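Local coordinates for protein malate dehydrogenase (Pyrococcus horikoshii, PDB 1V9N) that catalyses the reversible NAD-dependent oxidation of (S)-malate to oxaloacetate, working as a homodimer, at residues F22-L27 against D36-A41; G145-N150 against H280-I285; A173-D178 against E294-K299. All coordinates share one frame; numbering follows the deposited sequence.

How the contacts relate
Read from the N terminus, the chain first makes contact 1, a local closure in which helix 16-29 turns back through a short connection to meet helix 34-49. It is complete before the other two begin, and its nearest atoms stay about 11 Å from those of contact 2. Contacts 2 and 3 close loops of 129 and 115 residues and cross, their segments alternating along the chain: 145-150, 173-178, 280-285, 294-299. Contact 2 pairs two strands of the mixed sheet; contact 3 sets the end of the neighbouring strand 170-174 against helix 293-308. They meet where Gly145 O lies 2.8 Å from Ala173 N, a probable hydrogen bond joining them within the sheet.

Contact 1. Residues F22-L27 against D36-A41; sequences FIVRVL and DAKIVA
On one face of the Phe22 ring lies Val26 CG2, 3.6 Å above the plane and displaced toward the rim, while Arg25 NH2 sits in the ring plane at its edge. The guanidinium of Arg25 in turn has Phe22 CA over one face, and its NH2 is hydrogen-bonded to the Glu358 carbonyl. All of this belongs to the side of helix 16-29 turned from segment 36-41, where Phe22 and Val26 pack on helices 60-69 and 342-355. Aliphatic groups make the contact itself. Ile23 points CG2 anti to the backbone N, and this branch touches Ala41 CB at 3.7 Å. Val24 CG2 reaches the same methyl at 3.9 Å, so Ala41 CB is met by two branched neighbours. One turn on, Leu27 divides its contacts: CB meets Ala37 CB at 3.8 Å, and CD1 crosses obliquely to Val40 CB at 3.7 Å. The two consecutive helices form a helical hairpin, the segment axes coming within 8.7 Å with N-to-C directions 137° apart, nearer antiparallel than parallel; each alanine puts just a methyl into the interface. The pairing probably rests on the fit of apolar surfaces: every contact between the side chains is carbon on carbon, and none is directional.

Contact 2. Residues G145-N150 against H280-I285; sequences GISMTN and HFFMVI. With NDP (NADPH dihydro-nicotinamide-adenine-dinucleotide phosphate), chain B.
Four backbone hydrogen bonds grip the middle of this antiparallel strand pair. Ile146 and Met283 exchange two, both 2.8 Å between N and O, with Met283 O accepting nearly along its C=O axis; Met148 and Phe281 exchange the others, though Phe281 N meets Met148 O from above the carbonyl plane. On the face these four residues share, Ile146 CD1 touches Met283 CE at 3.6 Å, and the selenium of Met148 lies obliquely to the Phe281 ring, 4.8 Å from its centroid, a Met-aromatic contact. Both methionines are selenomethionine. At a non-hydrogen-bonded pair, Thr149 OG1 lies in the imidazole plane, hydrogen-bonded to His280 ND1 at 2.9 Å; Cys279 O is a further partner, and Ser125 OG binds NE2. Thr149 CG2 faces the nicotinamide carboxamide of NADPH, 3.9 Å from N7N; an alanine here, lacking CG2 and OG1, would probably leave the His280 ring less firmly fixed and the carboxamide less closely packed. The loose end is Gly145-Val284, where Val284 CG2 stays 4.9 Å from Gly145 CA, although both are buried. Helix 97-115 covers Phe282 and Val284, helix 242-258 covers Met148 and Phe281, Met283 packs on Met283 of the second subunit, and strands 117-125 and 170-174 flank the pair.

Contact 3. Residues A173-D178 against E294-K299; sequences AAPTKD and EEFKEK
Lys297 gives up the most surface here, and it does so with its hydrocarbon chain. With CG anti to its own carbonyl carbon and the chain fully extended beyond, it runs along the backbone of Thr176, CD lying 3.5 Å from Thr176 O, and CE passes on to Pro175 CB at 4.1 Å. Lys297 NZ lies 3.7 Å from Glu294 OE2, a long salt bridge within the helix. Lys177 behaves in the reverse way. Bent at each of its outer torsions, chi2 to chi4, it folds over the helix: CG lies 3.4 Å from Lys297 O, CD beside Lys297 CB, and NZ donates to Glu298 OE1 at 2.9 Å. That salt bridge meets the carboxylate from 34° above its plane, and Glu298 bends at chi2 to present its oxygen. Pro175, third in buried area, brings its carbonyl O in the plane of the Phe296 ring to the edge, 3.5 Å from CE2, and Ala174 CB lies 4.2 Å from Phe296 CE2 at the same edge. Beyond, Phe296 packs on Ile258 of the second subunit. As strand 170-174 gives way to loop, Thr176 OG1 accepts from Asp178 N, an ST turn, and is also hydrogen-bonded to Lys179 O, in the loop that carries the chain from strand 170-174 across helix 293-308.

Contact 1. Residues F22-L27 against D36-A41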
loop_
_atom_site.group_PDB
_atom_site.type_symbol
_atom_site.label_atom_id
_atom_site.label_comp_id
_atom_site.label_asym_id
_atom_site.label_seq_id
_atom_site.Cartn_x
_atom_site.Cartn_y
_atom_site.Cartn_z
ATOM N N PHE A 22 29.370 15.969 12.270
ATOM C CA PHE A 22 29.808 14.947 13.205
ATOM C C PHE A 22 29.720 13.581 12.528
ATOM O O PHE A 22 30.715 12.855 12.441
ATOM C CB PHE A 22 28.927 14.956 14.452
ATOM C CG PHE A 22 29.113 13.749 15.324
ATOM C CD1 PHE A 22 30.308 13.542 16.003
ATOM C CD2 PHE A 22 28.108 12.794 15.430
ATOM C CE1 PHE A 22 30.499 12.401 16.770
ATOM C CE2 PHE A 22 28.291 11.645 16.197
ATOM C CZ PHE A 22 29.487 11.449 16.865
ATOM N N ILE A 23 28.526 13.240 12.045
ATOM C CA ILE A 23 28.301 11.964 11.374
ATOM C C ILE A 23 29.326 11.744 10.270
ATOM O O ILE A 23 29.894 10.659 10.151
ATOM C CB ILE A 23 26.875 11.890 10.758
ATOM C CG1 ILE A 23 25.828 11.962 11.868
ATOM C CG2 ILE A 23 26.702 10.592 9.967
ATOM C CD1 ILE A 23 24.407 12.132 11.357
ATOM N N VAL A 24 29.558 12.778 9.467
ATOM C CA VAL A 24 30.517 12.694 8.369
ATOM C C VAL A 24 31.941 12.440 8.875
ATOM O O VAL A 24 32.708 11.714 8.236
ATOM C CB VAL A 24 30.489 13.985 7.505
ATOM C CG1 VAL A 24 31.611 13.957 6.478
ATOM C CG2 VAL A 24 29.141 14.099 6.791
ATOM N N ARG A 25 32.290 13.033 10.017
ATOM C CA ARG A 25 33.621 12.841 10.598
ATOM C C ARG A 25 33.826 11.379 10.967
ATOM O O ARG A 25 34.828 10.765 10.602
ATOM C CB ARG A 25 33.803 13.677 11.872
ATOM C CG ARG A 25 34.193 15.121 11.659
ATOM C CD ARG A 25 34.867 15.674 12.912
ATOM N NE ARG A 25 33.965 15.774 14.055
ATOM C CZ ARG A 25 32.952 16.633 14.131
ATOM N NH1 ARG A 25 32.712 17.466 13.128
ATOM N NH2 ARG A 25 32.185 16.667 15.213
ATOM N N VAL A 26 32.870 10.835 11.710
ATOM C CA VAL A 26 32.927 9.450 12.151
ATOM C C VAL A 26 33.020 8.479 10.975
ATOM O O VAL A 26 33.899 7.616 10.935
ATOM C CB VAL A 26 31.682 9.087 12.991
ATOM C CG1 VAL A 26 31.702 7.605 13.350
ATOM C CG2 VAL A 26 31.634 9.937 14.246
ATOM N N LEU A 27 32.117 8.635 10.011
ATOM C CA LEU A 27 32.081 7.750 8.853
ATOM C C LEU A 27 33.333 7.797 7.987
ATOM O O LEU A 27 33.828 6.751 7.567
ATOM C CB LEU A 27 30.836 8.041 8.007
ATOM C CG LEU A 27 29.500 7.776 8.717
ATOM C CD1 LEU A 27 28.352 8.131 7.788
ATOM C CD2 LEU A 27 29.402 6.303 9.137
ATOM N N ASP A 36 29.752 9.322 0.098
ATOM C CA ASP A 36 28.831 8.320 0.615
ATOM C C ASP A 36 28.487 8.665 2.061
ATOM O O ASP A 36 27.361 8.456 2.497
ATOM C CB ASP A 36 29.448 6.921 0.529
ATOM C CG ASP A 36 29.583 6.433 -0.904
ATOM O OD1 ASP A 36 28.950 7.034 -1.797
ATOM O OD2 ASP A 36 30.304 5.441 -1.140
ATOM N N ALA A 37 29.460 9.206 2.794
ATOM C CA ALA A 37 29.246 9.598 4.185
ATOM C C ALA A 37 28.212 10.718 4.244
ATOM O O ALA A 37 27.380 10.762 5.148
ATOM C CB ALA A 37 30.560 10.074 4.810
ATOM N N LYS A 38 28.277 11.630 3.281
ATOM C CA LYS A 38 27.335 12.742 3.220
ATOM C C LYS A 38 25.910 12.259 2.931
ATOM O O LYS A 38 24.940 12.841 3.416
ATOM C CB LYS A 38 27.784 13.756 2.158
ATOM C CG LYS A 38 29.086 14.458 2.511
ATOM C CD LYS A 38 29.467 15.519 1.486
ATOM C CE LYS A 38 30.740 16.243 1.906
ATOM N NZ LYS A 38 31.113 17.322 0.950
ATOM N N ILE A 39 25.782 11.193 2.145
ATOM C CA ILE A 39 24.461 10.644 1.837
ATOM C C ILE A 39 23.866 10.025 3.102
ATOM O O ILE A 39 22.700 10.240 3.419
ATOM C CB ILE A 39 24.540 9.566 0.729
ATOM C CG1 ILE A 39 24.903 10.217 -0.607
ATOM C CG2 ILE A 39 23.210 8.831 0.619
ATOM C CD1 ILE A 39 25.245 9.229 -1.706
ATOM N N VAL A 40 24.671 9.258 3.830
ATOM C CA VAL A 40 24.193 8.636 5.061
ATOM C C VAL A 40 23.780 9.714 6.067
ATOM O O VAL A 40 22.700 9.648 6.657
ATOM C CB VAL A 40 25.288 7.738 5.696
ATOM C CG1 VAL A 40 24.768 7.116 6.989
ATOM C CG2 VAL A 40 25.698 6.646 4.709
ATOM N N ALA A 41 24.640 10.711 6.249
ATOM C CA ALA A 41 24.362 11.797 7.186
ATOM C C ALA A 41 23.069 12.524 6.810
ATOM O O ALA A 41 22.235 12.810 7.669
ATOM C CB ALA A 41 25.534 12.775 7.208
#

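Contact 2. Residues G145-N150 against H280-I285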
loop_
_atom_site.group_PDB
_atom_site.type_symbol
_atom_site.label_atom_id
_atom_site.label_comp_id
_atom_site.label_asym_id
_atom_site.label_seq_id
_atom_site.Cartn_x
_atom_site.Cartn_y
_atom_site.Cartn_z
ATOM N N GLY A 145 7.225 9.501 -6.225
ATOM C CA GLY A 145 8.206 8.529 -5.797
ATOM C C GLY A 145 7.615 7.571 -4.786
ATOM O O GLY A 145 6.889 7.978 -3.871
ATOM N N ILE A 146 7.910 6.289 -4.976
ATOM C CA ILE A 146 7.453 5.247 -4.066
ATOM C C ILE A 146 8.658 4.421 -3.647
ATOM O O ILE A 146 9.480 4.035 -4.488
ATOM C CB ILE A 146 6.435 4.298 -4.727
ATOM C CG1 ILE A 146 5.129 5.043 -5.008
ATOM C CG2 ILE A 146 6.189 3.091 -3.821
ATOM C CD1 ILE A 146 4.150 4.253 -5.849
ATOM N N SER A 147 8.780 4.175 -2.347
ATOM C CA SER A 147 9.878 3.367 -1.847
ATOM C C SER A 147 9.411 2.442 -0.737
ATOM O O SER A 147 8.555 2.801 0.064
ATOM C CB SER A 147 11.017 4.241 -1.333
ATOM O OG SER A 147 12.118 3.423 -0.978
HETATM N N MSE A 148 9.984 1.243 -0.707
HETATM C CA MSE A 148 9.658 0.238 0.295
HETATM C C MSE A 148 10.941 -0.511 0.605
HETATM O O MSE A 148 11.901 -0.473 -0.176
HETATM C CB MSE A 148 8.656 -0.786 -0.247
HETATM C CG MSE A 148 7.335 -0.242 -0.741
HETATM SE SE MSE A 148 6.347 -1.670 -1.645
HETATM C CE MSE A 148 5.128 -0.555 -2.667
ATOM N N THR A 149 10.941 -1.204 1.739
ATOM C CA THR A 149 12.084 -1.995 2.161
ATOM C C THR A 149 11.603 -3.035 3.165
ATOM O O THR A 149 10.659 -2.793 3.917
ATOM C CB THR A 149 13.162 -1.120 2.848
ATOM O OG1 THR A 149 14.291 -1.933 3.185
ATOM C CG2 THR A 149 12.611 -0.481 4.127
ATOM N N ASN A 150 12.226 -4.207 3.163
ATOM C CA ASN A 150 11.849 -5.214 4.131
ATOM C C ASN A 150 12.819 -5.023 5.294
ATOM O O ASN A 150 13.647 -4.101 5.273
ATOM C CB ASN A 150 11.925 -6.629 3.533
ATOM C CG ASN A 150 13.303 -6.994 3.040
ATOM O OD1 ASN A 150 14.271 -6.264 3.244
ATOM N ND2 ASN A 150 13.404 -8.144 2.390
ATOM N N HIS A 280 15.194 -3.621 -1.250
ATOM C CA HIS A 280 14.392 -2.413 -1.415
ATOM C C HIS A 280 13.628 -2.391 -2.735
ATOM O O HIS A 280 13.976 -3.094 -3.685
ATOM C CB HIS A 280 15.276 -1.160 -1.382
ATOM C CG HIS A 280 16.367 -1.195 -0.358
ATOM N ND1 HIS A 280 16.139 -1.471 0.974
ATOM C CD2 HIS A 280 17.692 -0.936 -0.465
ATOM C CE1 HIS A 280 17.275 -1.382 1.640
ATOM N NE2 HIS A 280 18.234 -1.058 0.790
ATOM N N PHE A 281 12.596 -1.557 -2.779
ATOM C CA PHE A 281 11.761 -1.375 -3.966
ATOM C C PHE A 281 11.672 0.132 -4.209
ATOM O O PHE A 281 11.380 0.892 -3.289
ATOM C CB PHE A 281 10.352 -1.931 -3.725
ATOM C CG PHE A 281 9.389 -1.673 -4.860
ATOM C CD1 PHE A 281 9.321 -2.538 -5.947
ATOM C CD2 PHE A 281 8.562 -0.552 -4.845
ATOM C CE1 PHE A 281 8.444 -2.296 -7.005
ATOM C CE2 PHE A 281 7.679 -0.297 -5.897
ATOM C CZ PHE A 281 7.621 -1.174 -6.981
ATOM N N PHE A 282 11.939 0.560 -5.438
ATOM C CA PHE A 282 11.868 1.977 -5.788
ATOM C C PHE A 282 11.048 2.113 -7.060
ATOM O O PHE A 282 11.236 1.361 -8.022
ATOM C CB PHE A 282 13.270 2.552 -6.022
ATOM C CG PHE A 282 14.208 2.353 -4.862
ATOM C CD1 PHE A 282 14.150 3.186 -3.748
ATOM C CD2 PHE A 282 15.130 1.308 -4.870
ATOM C CE1 PHE A 282 14.995 2.979 -2.657
ATOM C CE2 PHE A 282 15.979 1.091 -3.785
ATOM C CZ PHE A 282 15.910 1.931 -2.676
HETATM N N MSE A 283 10.129 3.069 -7.063
HETATM C CA MSE A 283 9.299 3.292 -8.228
HETATM C C MSE A 283 9.067 4.777 -8.430
HETATM O O MSE A 283 8.717 5.503 -7.493
HETATM C CB MSE A 283 7.960 2.585 -8.069
HETATM C CG MSE A 283 7.043 2.745 -9.260
HETATM SE SE MSE A 283 5.369 1.881 -8.917
HETATM C CE MSE A 283 4.165 3.338 -9.323
ATOM N N VAL A 284 9.259 5.226 -9.663
ATOM C CA VAL A 284 9.072 6.628 -9.993
ATOM C C VAL A 284 8.139 6.756 -11.179
ATOM O O VAL A 284 8.235 6.006 -12.151
ATOM C CB VAL A 284 10.417 7.306 -10.353
ATOM C CG1 VAL A 284 10.203 8.780 -10.679
ATOM C CG2 VAL A 284 11.391 7.148 -9.207
ATOM N N ILE A 285 7.222 7.707 -11.089
ATOM C CA ILE A 285 6.304 7.963 -12.178
ATOM C C ILE A 285 6.543 9.405 -12.589
ATOM O O ILE A 285 6.393 10.319 -11.777
ATOM C CB ILE A 285 4.832 7.789 -11.740
ATOM C CG1 ILE A 285 4.565 6.330 -11.347
ATOM C CG2 ILE A 285 3.902 8.197 -12.879
ATOM C CD1 ILE A 285 3.133 6.072 -10.865
HETATM P PA NDP B . 4.115 7.565 11.792
HETATM O O1A NDP B . 4.974 8.473 12.513
HETATM O O2A NDP B . 2.913 6.903 12.408
HETATM O O5B NDP B . 3.648 8.342 10.424
HETATM C C5B NDP B . 2.800 7.704 9.452
HETATM C C4B NDP B . 2.625 8.732 8.318
HETATM O O4B NDP B . 1.405 9.423 8.641
HETATM C C3B NDP B . 3.674 9.796 8.146
HETATM O O3B NDP B . 3.842 10.030 6.715
HETATM C C2B NDP B . 3.167 11.018 8.825
HETATM O O2B NDP B . 3.673 12.288 8.379
HETATM C C1B NDP B . 1.689 10.821 8.690
HETATM N N9A NDP B . 0.874 11.343 9.820
HETATM C C8A NDP B . 1.152 11.333 11.217
HETATM N N7A NDP B . 0.166 11.871 11.898
HETATM C C5A NDP B . -0.779 12.246 10.987
HETATM C C6A NDP B . -2.067 12.866 11.063
HETATM N N6A NDP B . -2.580 13.205 12.251
HETATM N N1A NDP B . -2.782 13.110 9.910
HETATM C C2A NDP B . -2.266 12.762 8.687
HETATM N N3A NDP B . -1.067 12.170 8.510
HETATM C C4A NDP B . -0.364 11.936 9.708
HETATM O O3 NDP B . 4.898 6.403 11.080
HETATM P PN NDP B . 5.779 5.145 11.477
HETATM O O1N NDP B . 5.069 3.992 10.931
HETATM O O2N NDP B . 5.879 5.264 12.972
HETATM O O5D NDP B . 7.142 5.480 10.726
HETATM C C5D NDP B . 8.446 5.320 11.353
HETATM C C4D NDP B . 9.593 5.725 10.349
HETATM O O4D NDP B . 10.513 4.648 10.334
HETATM C C3D NDP B . 9.192 5.941 8.869
HETATM O O3D NDP B . 9.892 7.094 8.384
HETATM C C2D NDP B . 9.560 4.652 8.156
HETATM O O2D NDP B . 9.851 4.877 6.792
HETATM C C1D NDP B . 10.763 4.173 9.010
HETATM N N1N NDP B . 10.927 2.695 9.056
HETATM C C2N NDP B . 12.107 2.171 8.458
HETATM C C3N NDP B . 12.281 0.727 8.507
HETATM C C7N NDP B . 13.482 0.126 7.917
HETATM O O7N NDP B . 13.704 -1.091 7.926
HETATM N N7N NDP B . 14.420 0.910 7.318
HETATM C C4N NDP B . 11.275 -0.057 9.149
HETATM C C5N NDP B . 10.127 0.476 9.721
HETATM C C6N NDP B . 9.950 1.857 9.683
HETATM P P2B NDP B . 4.780 13.127 9.075
HETATM O O1X NDP B . 4.244 14.494 8.972
HETATM O O2X NDP B . 6.070 12.986 8.332
HETATM O O3X NDP B . 4.933 12.679 10.526
#

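Contact 3. Residues A173-D178 against E294-K299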
loop_
_atom_site.group_PDB
_atom_site.type_symbol
_atom_site.label_atom_id
_atom_site.label_comp_id
_atom_site.label_asym_id
_atom_site.label_seq_id
_atom_site.Cartn_x
_atom_site.Cartn_y
_atom_site.Cartn_z
ATOM N N ALA A 173 5.750 9.939 -2.149
ATOM C CA ALA A 173 5.909 11.381 -2.127
ATOM C C ALA A 173 5.443 11.914 -3.472
ATOM O O ALA A 173 5.702 11.308 -4.510
ATOM C CB ALA A 173 7.370 11.746 -1.891
ATOM N N ALA A 174 4.736 13.034 -3.451
ATOM C CA ALA A 174 4.264 13.650 -4.680
ATOM C C ALA A 174 4.438 15.157 -4.545
ATOM O O ALA A 174 4.254 15.710 -3.465
ATOM C CB ALA A 174 2.800 13.310 -4.910
ATOM N N PRO A 175 4.810 15.841 -5.635
ATOM C CA PRO A 175 4.982 17.292 -5.543
ATOM C C PRO A 175 3.631 18.012 -5.466
ATOM O O PRO A 175 2.619 17.507 -5.962
ATOM C CB PRO A 175 5.748 17.628 -6.821
ATOM C CG PRO A 175 5.226 16.621 -7.792
ATOM C CD PRO A 175 5.172 15.346 -6.978
ATOM N N THR A 176 3.616 19.176 -4.821
ATOM C CA THR A 176 2.397 19.973 -4.708
ATOM C C THR A 176 2.763 21.431 -4.999
ATOM O O THR A 176 3.903 21.731 -5.373
ATOM C CB THR A 176 1.780 19.904 -3.287
ATOM O OG1 THR A 176 2.522 20.751 -2.405
ATOM C CG2 THR A 176 1.804 18.471 -2.744
ATOM N N LYS A 177 1.799 22.333 -4.838
ATOM C CA LYS A 177 2.057 23.751 -5.055
ATOM C C LYS A 177 3.017 24.238 -3.970
ATOM O O LYS A 177 3.727 25.226 -4.155
ATOM C CB LYS A 177 0.755 24.557 -4.977
ATOM C CG LYS A 177 -0.295 24.194 -6.026
ATOM C CD LYS A 177 0.068 24.710 -7.410
ATOM C CE LYS A 177 0.106 26.235 -7.444
ATOM N NZ LYS A 177 -1.192 26.849 -7.023
ATOM N N ASP A 178 3.036 23.537 -2.838
ATOM C CA ASP A 178 3.900 23.903 -1.721
ATOM C C ASP A 178 4.874 22.768 -1.408
ATOM O O ASP A 178 5.630 22.349 -2.278
ATOM C CB ASP A 178 3.040 24.235 -0.501
ATOM C CG ASP A 178 1.922 25.221 -0.831
ATOM O OD1 ASP A 178 2.232 26.327 -1.323
ATOM O OD2 ASP A 178 0.738 24.890 -0.608
ATOM N N GLU A 294 2.110 21.153 -13.659
ATOM C CA GLU A 294 1.464 22.271 -12.985
ATOM C C GLU A 294 -0.010 21.981 -12.714
ATOM O O GLU A 294 -0.554 22.437 -11.713
ATOM C CB GLU A 294 1.628 23.564 -13.790
ATOM C CG GLU A 294 3.052 24.142 -13.742
ATOM C CD GLU A 294 3.561 24.377 -12.318
ATOM O OE1 GLU A 294 2.889 25.102 -11.549
ATOM O OE2 GLU A 294 4.640 23.844 -11.965
ATOM N N GLU A 295 -0.655 21.223 -13.600
ATOM C CA GLU A 295 -2.063 20.855 -13.404
ATOM C C GLU A 295 -2.138 19.868 -12.248
ATOM O O GLU A 295 -3.016 19.952 -11.392
ATOM C CB GLU A 295 -2.642 20.198 -14.660
ATOM C CG GLU A 295 -3.110 21.172 -15.722
ATOM C CD GLU A 295 -3.683 20.466 -16.934
ATOM O OE1 GLU A 295 -4.554 19.582 -16.750
ATOM O OE2 GLU A 295 -3.266 20.795 -18.068
ATOM N N PHE A 296 -1.211 18.918 -12.244
ATOM C CA PHE A 296 -1.146 17.926 -11.182
ATOM C C PHE A 296 -1.020 18.644 -9.834
ATOM O O PHE A 296 -1.774 18.373 -8.903
ATOM C CB PHE A 296 0.077 17.020 -11.382
ATOM C CG PHE A 296 0.223 15.959 -10.322
ATOM C CD1 PHE A 296 -0.331 14.699 -10.502
ATOM C CD2 PHE A 296 0.893 16.232 -9.132
ATOM C CE1 PHE A 296 -0.225 13.717 -9.513
ATOM C CE2 PHE A 296 1.006 15.261 -8.136
ATOM C CZ PHE A 296 0.444 14.000 -8.327
ATOM N N LYS A 297 -0.059 19.562 -9.738
ATOM C CA LYS A 297 0.171 20.291 -8.491
ATOM C C LYS A 297 -1.053 21.073 -8.048
ATOM O O LYS A 297 -1.400 21.080 -6.866
ATOM C CB LYS A 297 1.357 21.244 -8.631
ATOM C CG LYS A 297 2.697 20.560 -8.829
ATOM C CD LYS A 297 3.800 21.604 -8.893
ATOM C CE LYS A 297 5.165 20.974 -9.100
ATOM N NZ LYS A 297 6.225 22.018 -9.217
ATOM N N GLU A 298 -1.707 21.734 -8.995
ATOM C CA GLU A 298 -2.900 22.497 -8.668
ATOM C C GLU A 298 -3.965 21.567 -8.090
ATOM O O GLU A 298 -4.491 21.809 -7.011
ATOM C CB GLU A 298 -3.448 23.187 -9.919
ATOM C CG GLU A 298 -4.539 24.198 -9.636
ATOM C CD GLU A 298 -4.059 25.334 -8.753
ATOM O OE1 GLU A 298 -3.079 26.014 -9.131
ATOM O OE2 GLU A 298 -4.662 25.548 -7.680
ATOM N N LYS A 299 -4.266 20.488 -8.804
ATOM C CA LYS A 299 -5.284 19.555 -8.347
ATOM C C LYS A 299 -5.011 18.877 -7.008
ATOM O O LYS A 299 -5.914 18.773 -6.171
ATOM C CB LYS A 299 -5.544 18.499 -9.422
ATOM C CG LYS A 299 -6.182 19.065 -10.681
ATOM C CD LYS A 299 -7.479 19.789 -10.355
ATOM C CE LYS A 299 -8.151 20.316 -11.609
ATOM N NZ LYS A 299 -9.439 20.996 -11.279
#